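Local coordinates for protein scyllo-inosose 3-dehydrogenase (PDB 3IP1) that catalyses the NAD(+)-dependent oxidation of scyllo-inosose to 3-dehydro-scyllo-inosose and probably serves in myo-inositol breakdown, at residues T56-K61 and G101-A106; I121-C126 and A172-E177. One frame throughout, in Å; residues are numbered along the deposited sequence. Where two conformers were deposited one is given.

Interaction 1. Residues T56-K61 and G101-A106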
loop_
_atom_site.group_PDB
_atom_site.type_symbol
_atom_site.label_atom_id
_atom_site.label_comp_id
_atom_site.label_asym_id
_atom_site.label_seq_id
_atom_site.Cartn_x
_atom_site.Cartn_y
_atom_site.Cartn_z
ATOM N N THR A 56 15.542 -20.666 25.569
ATOM C CA THR A 56 15.440 -19.389 24.833
ATOM C C THR A 56 15.352 -18.175 25.764
ATOM O O THR A 56 15.303 -17.042 25.302
ATOM C CB THR A 56 14.185 -19.370 23.934
ATOM O OG1 THR A 56 13.063 -19.752 24.734
ATOM C CG2 THR A 56 14.315 -20.357 22.772
ATOM N N GLU A 57 15.326 -18.412 27.071
ATOM C CA GLU A 57 15.160 -17.339 28.040
ATOM C C GLU A 57 16.460 -16.642 28.417
ATOM O O GLU A 57 17.548 -17.218 28.312
ATOM C CB GLU A 57 14.449 -17.856 29.298
ATOM C CG GLU A 57 12.988 -18.226 29.024
ATOM C CD GLU A 57 12.275 -18.862 30.223
ATOM O OE1 GLU A 57 12.951 -19.492 31.074
ATOM O OE2 GLU A 57 11.031 -18.723 30.309
ATOM N N ILE A 58 16.321 -15.390 28.842
ATOM C CA ILE A 58 17.406 -14.602 29.423
ATOM C C ILE A 58 16.915 -13.959 30.712
ATOM O O ILE A 58 15.714 -13.790 30.919
ATOM C CB ILE A 58 17.890 -13.448 28.483
ATOM C CG1 ILE A 58 16.738 -12.444 28.223
ATOM C CG2 ILE A 58 18.463 -14.030 27.176
ATOM C CD1 ILE A 58 17.101 -11.174 27.421
ATOM N N ILE A 59 17.866 -13.594 31.557
ATOM C CA ILE A 59 17.607 -12.856 32.777
ATOM C C ILE A 59 18.334 -11.544 32.594
ATOM O O ILE A 59 19.499 -11.518 32.189
ATOM C CB ILE A 59 18.151 -13.619 34.024
ATOM C CG1 ILE A 59 17.335 -14.904 34.254
ATOM C CG2 ILE A 59 18.096 -12.751 35.288
ATOM C CD1 ILE A 59 18.035 -15.907 35.200
ATOM N N ILE A 60 17.626 -10.464 32.895
ATOM C CA ILE A 60 18.117 -9.115 32.745
ATOM C C ILE A 60 18.224 -8.445 34.117
ATOM O O ILE A 60 17.310 -8.526 34.925
ATOM C CB ILE A 60 17.140 -8.302 31.868
ATOM C CG1 ILE A 60 17.003 -8.943 30.472
ATOM C CG2 ILE A 60 17.574 -6.831 31.787
ATOM C CD1 ILE A 60 15.745 -8.462 29.683
ATOM N N LYS A 61 19.342 -7.791 34.383
ATOM C CA LYS A 61 19.476 -6.974 35.572
ATOM C C LYS A 61 18.882 -5.629 35.207
ATOM O O LYS A 61 19.421 -4.940 34.330
ATOM C CB LYS A 61 20.958 -6.850 35.914
ATOM C CG LYS A 61 21.335 -5.998 37.107
ATOM C CD LYS A 61 22.841 -6.230 37.381
ATOM C CE LYS A 61 23.434 -5.233 38.371
ATOM N NZ LYS A 61 22.582 -5.090 39.586
ATOM N N GLY A 101 17.935 -2.766 30.778
ATOM C CA GLY A 101 18.871 -3.360 31.714
ATOM C C GLY A 101 19.965 -4.100 30.978
ATOM O O GLY A 101 20.160 -3.896 29.781
ATOM N N VAL A 102 20.708 -4.939 31.689
ATOM C CA VAL A 102 21.797 -5.670 31.051
ATOM C C VAL A 102 21.590 -7.176 31.213
ATOM O O VAL A 102 21.106 -7.644 32.259
ATOM C CB VAL A 102 23.207 -5.191 31.540
ATOM C CG1 VAL A 102 23.342 -3.681 31.387
ATOM C CG2 VAL A 102 23.453 -5.574 32.973
ATOM N N VAL A 103 21.927 -7.929 30.173
ATOM C CA VAL A 103 21.833 -9.380 30.232
ATOM C C VAL A 103 22.857 -9.920 31.233
ATOM O O VAL A 103 24.045 -9.594 31.156
ATOM C CB VAL A 103 22.007 -10.045 28.834
ATOM C CG1 VAL A 103 21.792 -11.545 28.940
ATOM C CG2 VAL A 103 20.992 -9.443 27.823
ATOM N N VAL A 104 22.387 -10.719 32.186
ATOM C CA VAL A 104 23.290 -11.353 33.148
ATOM C C VAL A 104 23.321 -12.864 32.996
ATOM O O VAL A 104 24.176 -13.515 33.553
ATOM C CB VAL A 104 23.027 -10.960 34.646
ATOM C CG1 VAL A 104 23.277 -9.472 34.869
ATOM C CG2 VAL A 104 21.632 -11.409 35.123
ATOM N N GLU A 105 22.375 -13.416 32.254
ATOM C CA GLU A 105 22.386 -14.814 31.950
ATOM C C GLU A 105 21.513 -15.055 30.716
ATOM O O GLU A 105 20.486 -14.412 30.557
ATOM C CB GLU A 105 21.862 -15.610 33.145
ATOM C CG GLU A 105 21.883 -17.103 32.900
ATOM C CD GLU A 105 21.767 -17.942 34.157
ATOM O OE1 GLU A 105 22.186 -19.127 34.096
ATOM O OE2 GLU A 105 21.257 -17.438 35.185
ATOM N N ALA A 106 21.938 -15.983 29.863
ATOM C CA ALA A 106 21.203 -16.375 28.656
ATOM C C ALA A 106 21.252 -17.895 28.484
ATOM O O ALA A 106 22.308 -18.506 28.642
ATOM C CB ALA A 106 21.801 -15.695 27.429
#

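Interaction 2. Residues I121-C126 and A172-E177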
loop_
_atom_site.group_PDB
_atom_site.type_symbol
_atom_site.label_atom_id
_atom_site.label_comp_id
_atom_site.label_asym_id
_atom_site.label_seq_id
_atom_site.Cartn_x
_atom_site.Cartn_y
_atom_site.Cartn_z
ATOM N N ILE A 121 26.602 -11.925 28.012
ATOM C CA ILE A 121 26.532 -11.249 29.304
ATOM C C ILE A 121 27.032 -9.823 29.121
ATOM O O ILE A 121 28.042 -9.596 28.460
ATOM C CB ILE A 121 27.334 -12.012 30.384
ATOM C CG1 ILE A 121 26.604 -13.315 30.730
ATOM C CG2 ILE A 121 27.554 -11.119 31.627
ATOM C CD1 ILE A 121 27.353 -14.264 31.738
ATOM N N GLY A 122 26.312 -8.856 29.684
ATOM C CA GLY A 122 26.693 -7.456 29.535
ATOM C C GLY A 122 25.959 -6.696 28.440
ATOM O O GLY A 122 26.047 -5.477 28.391
ATOM N N GLU A 123 25.235 -7.390 27.555
ATOM C CA GLU A 123 24.507 -6.713 26.469
ATOM C C GLU A 123 23.371 -5.845 27.035
ATOM O O GLU A 123 22.559 -6.348 27.820
ATOM C CB GLU A 123 23.945 -7.731 25.477
ATOM C CG GLU A 123 23.088 -7.147 24.356
ATOM C CD GLU A 123 23.905 -6.652 23.153
ATOM O OE1 GLU A 123 25.134 -6.503 23.281
ATOM O OE2 GLU A 123 23.315 -6.397 22.076
ATOM N N PRO A 124 23.320 -4.545 26.653
ATOM C CA PRO A 124 22.210 -3.683 27.088
ATOM C C PRO A 124 20.966 -3.924 26.229
ATOM O O PRO A 124 21.053 -3.936 24.990
ATOM C CB PRO A 124 22.740 -2.261 26.860
ATOM C CG PRO A 124 23.801 -2.402 25.779
ATOM C CD PRO A 124 24.320 -3.814 25.831
ATOM N N VAL A 125 19.824 -4.093 26.882
ATOM C CA VAL A 125 18.593 -4.426 26.169
ATOM C C VAL A 125 17.368 -3.718 26.712
ATOM O O VAL A 125 17.369 -3.241 27.858
ATOM C CB VAL A 125 18.321 -5.972 26.154
ATOM C CG1 VAL A 125 19.371 -6.687 25.360
ATOM C CG2 VAL A 125 18.243 -6.548 27.576
ATOM N N CYS A 126 16.334 -3.641 25.874
ATOM C CA CYS A 126 14.987 -3.347 26.339
ATOM C C CYS A 126 14.117 -4.502 25.851
ATOM O O CYS A 126 14.565 -5.316 25.049
ATOM C CB CYS A 126 14.494 -2.017 25.779
ATOM S SG CYS A 126 14.340 -2.006 23.986
ATOM N N ALA A 172 13.453 -9.440 23.481
ATOM C CA ALA A 172 14.500 -8.454 23.795
ATOM C C ALA A 172 15.151 -7.854 22.536
ATOM O O ALA A 172 15.294 -8.546 21.536
ATOM C CB ALA A 172 15.566 -9.081 24.711
ATOM N N TRP A 173 15.516 -6.572 22.612
ATOM C CA TRP A 173 16.145 -5.830 21.521
ATOM C C TRP A 173 17.389 -5.107 22.032
ATOM O O TRP A 173 17.376 -4.488 23.096
ATOM C CB TRP A 173 15.167 -4.795 20.940
ATOM C CG TRP A 173 14.014 -5.418 20.211
ATOM C CD1 TRP A 173 12.770 -5.684 20.709
ATOM C CD2 TRP A 173 14.009 -5.868 18.849
ATOM N NE1 TRP A 173 11.988 -6.269 19.737
ATOM C CE2 TRP A 173 12.722 -6.388 18.586
ATOM C CE3 TRP A 173 14.969 -5.878 17.824
ATOM C CZ2 TRP A 173 12.362 -6.907 17.337
ATOM C CZ3 TRP A 173 14.614 -6.407 16.580
ATOM C CH2 TRP A 173 13.316 -6.903 16.351
ATOM N N SER A 174 18.462 -5.163 21.263
ATOM C CA SER A 174 19.728 -4.593 21.714
ATOM C C SER A 174 19.687 -3.074 21.778
ATOM O O SER A 174 19.149 -2.439 20.880
ATOM C CB SER A 174 20.855 -5.007 20.782
ATOM O OG SER A 174 22.053 -4.394 21.210
ATOM N N LEU A 175 20.287 -2.494 22.818
ATOM C CA LEU A 175 20.501 -1.050 22.857
ATOM C C LEU A 175 21.941 -0.615 22.513
ATOM O O LEU A 175 22.341 0.509 22.859
ATOM C CB LEU A 175 20.109 -0.483 24.228
ATOM C CG LEU A 175 18.661 -0.656 24.722
ATOM C CD1 LEU A 175 18.575 -0.165 26.165
ATOM C CD2 LEU A 175 17.607 0.041 23.814
ATOM N N ARG A 176 22.726 -1.475 21.855
ATOM C CA ARG A 176 24.135 -1.175 21.481
ATOM C C ARG A 176 24.292 0.157 20.748
ATOM O O ARG A 176 25.217 0.933 20.995
ATOM C CB ARG A 176 24.699 -2.278 20.577
ATOM C CG ARG A 176 25.207 -3.500 21.296
ATOM C CD ARG A 176 26.720 -3.440 21.492
ATOM N NE ARG A 176 27.431 -3.186 20.242
ATOM C CZ ARG A 176 28.747 -3.279 20.117
ATOM N NH1 ARG A 176 29.331 -3.025 18.955
ATOM N NH2 ARG A 176 29.477 -3.628 21.162
ATOM N N GLU A 177 23.385 0.399 19.807
ATOM C CA GLU A 177 23.418 1.643 19.023
ATOM C C GLU A 177 23.403 2.931 19.869
ATOM O O GLU A 177 23.766 3.998 19.379
ATOM C CB GLU A 177 22.229 1.706 18.060
ATOM C CG GLU A 177 22.274 0.763 16.851
ATOM C CD GLU A 177 20.894 0.674 16.197
ATOM O OE1 GLU A 177 20.721 1.204 15.072
ATOM O OE2 GLU A 177 19.971 0.116 16.836
#

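Interaction 1. Residues T56-K61 and G101-A106
A classic beta bulge interrupts the antiparallel pairing of strands 57-66 and 98-106 in the GroES-like domain of this zinc-containing alcohol dehydrogenase. At the bulge Val104 and Glu105 both face Ile59, whose carbonyl oxygen takes a nearly straight bond from Val104 N (3.0 Å, 170° at the hydrogen) and a weak one from Glu105 N (3.4 Å). Ile59 N in turn donates to Glu105 O at 2.9 Å, reaching it from above the carbonyl plane. Beyond the bulge regular pairing resumes with Lys61 and Val102, each bonded to the other through N and O, both donors lying in the carbonyl planes.

The extra residue brings Val104 in between two side chains of the opposite strand. With CG1 anti to the carbonyl carbon (chi1 -64°), CG2 falls in the crowded position between N and the carbonyl carbon and lies 3.8 Å from Ile59 CG2, while CG1 crosses obliquely over Lys61 and meets its CB at 3.7 Å. An alanine here would lack both methyls and would probably loosen the packing against Ile59 and Lys61, though the main-chain bonds of the bulge do not depend on them. Glu105 runs extended alongside Ile59, with OE2 3.6 Å from Ile59 CD1. On the face carrying Ile58, Ile60, Val103 and Ala106, Ile58 CG2 packs against Ala106 CB at 3.7 Å.

Strand 164-168 pairs with the other edge of 57-61, where Ile58 and Ile60 bond through their backbones to Val167 and Val165. Tyr164 of that strand touches Lys61 and Val104, while Val125 of strand 124-127 packs on Ile60 and Val103.

Interaction 2. Residues I121-C126 and A172-E177
Strands 124-127 and 172-174 form a short antiparallel pair in the GroES-like domain, followed by an ST turn at Ser174. Cys126 and Trp173 make the hydrogen-bonded pair, and Leu175 N extends the pairing with a nearly straight bond to Pro124 O (2.7 Å), approaching from above the carbonyl plane.

Leu175, with CG anti to its carbonyl carbon (chi1 -60°), drapes across the opposite strand: CB meets Pro124 CB, CD1 lies over the Val125 carbonyl, and CD2 comes to 3.9 Å from Cys126 SG. That sulfur sits in the crowded position between backbone N and carbonyl carbon (chi1 64°). Trp173 turns its indole away from the pairing, bonds through NE1 to Glu128 and makes a cation-pi contact with Arg113.

Glu123 leaves the backbone with CG anti to N, then bends at chi2 (85°) to bring its carboxylate to Ser174. Arg114 and Asn112 also bind OE2, so three partners grip this buried residue's oxygen, and the cation would probably favour the ionised form. Ser174 OG, anti to its own N, donates to Glu123 OE2 at 2.5 Å from above the carboxylate plane and accepts from Arg176 N at 3.1 Å.

In the fold
Interactions 1 and 2, with centres 10 Å apart, illustrate how successive pairings build one continuous sheet: strand 98-106 belongs to the first, and its neighbour 124-127 to the second. The junction is made by Val103, whose O and N probably bond to Gly122 N (2.8 Å) and Glu123 O (2.9 Å), while Gly101 bonds through its backbone to Val125. Ile58 CD1 also packs on Ala172 CB at 3.8 Å, joining the outer members of the two pairs. Neither contact supplies a ligand of the catalytic metal, cadmium in this crystal, but the side chain of Cys126 is about 7 Å from that of the ligand Glu195, and that of Ile60 about 11 Å from that of the ligand His97.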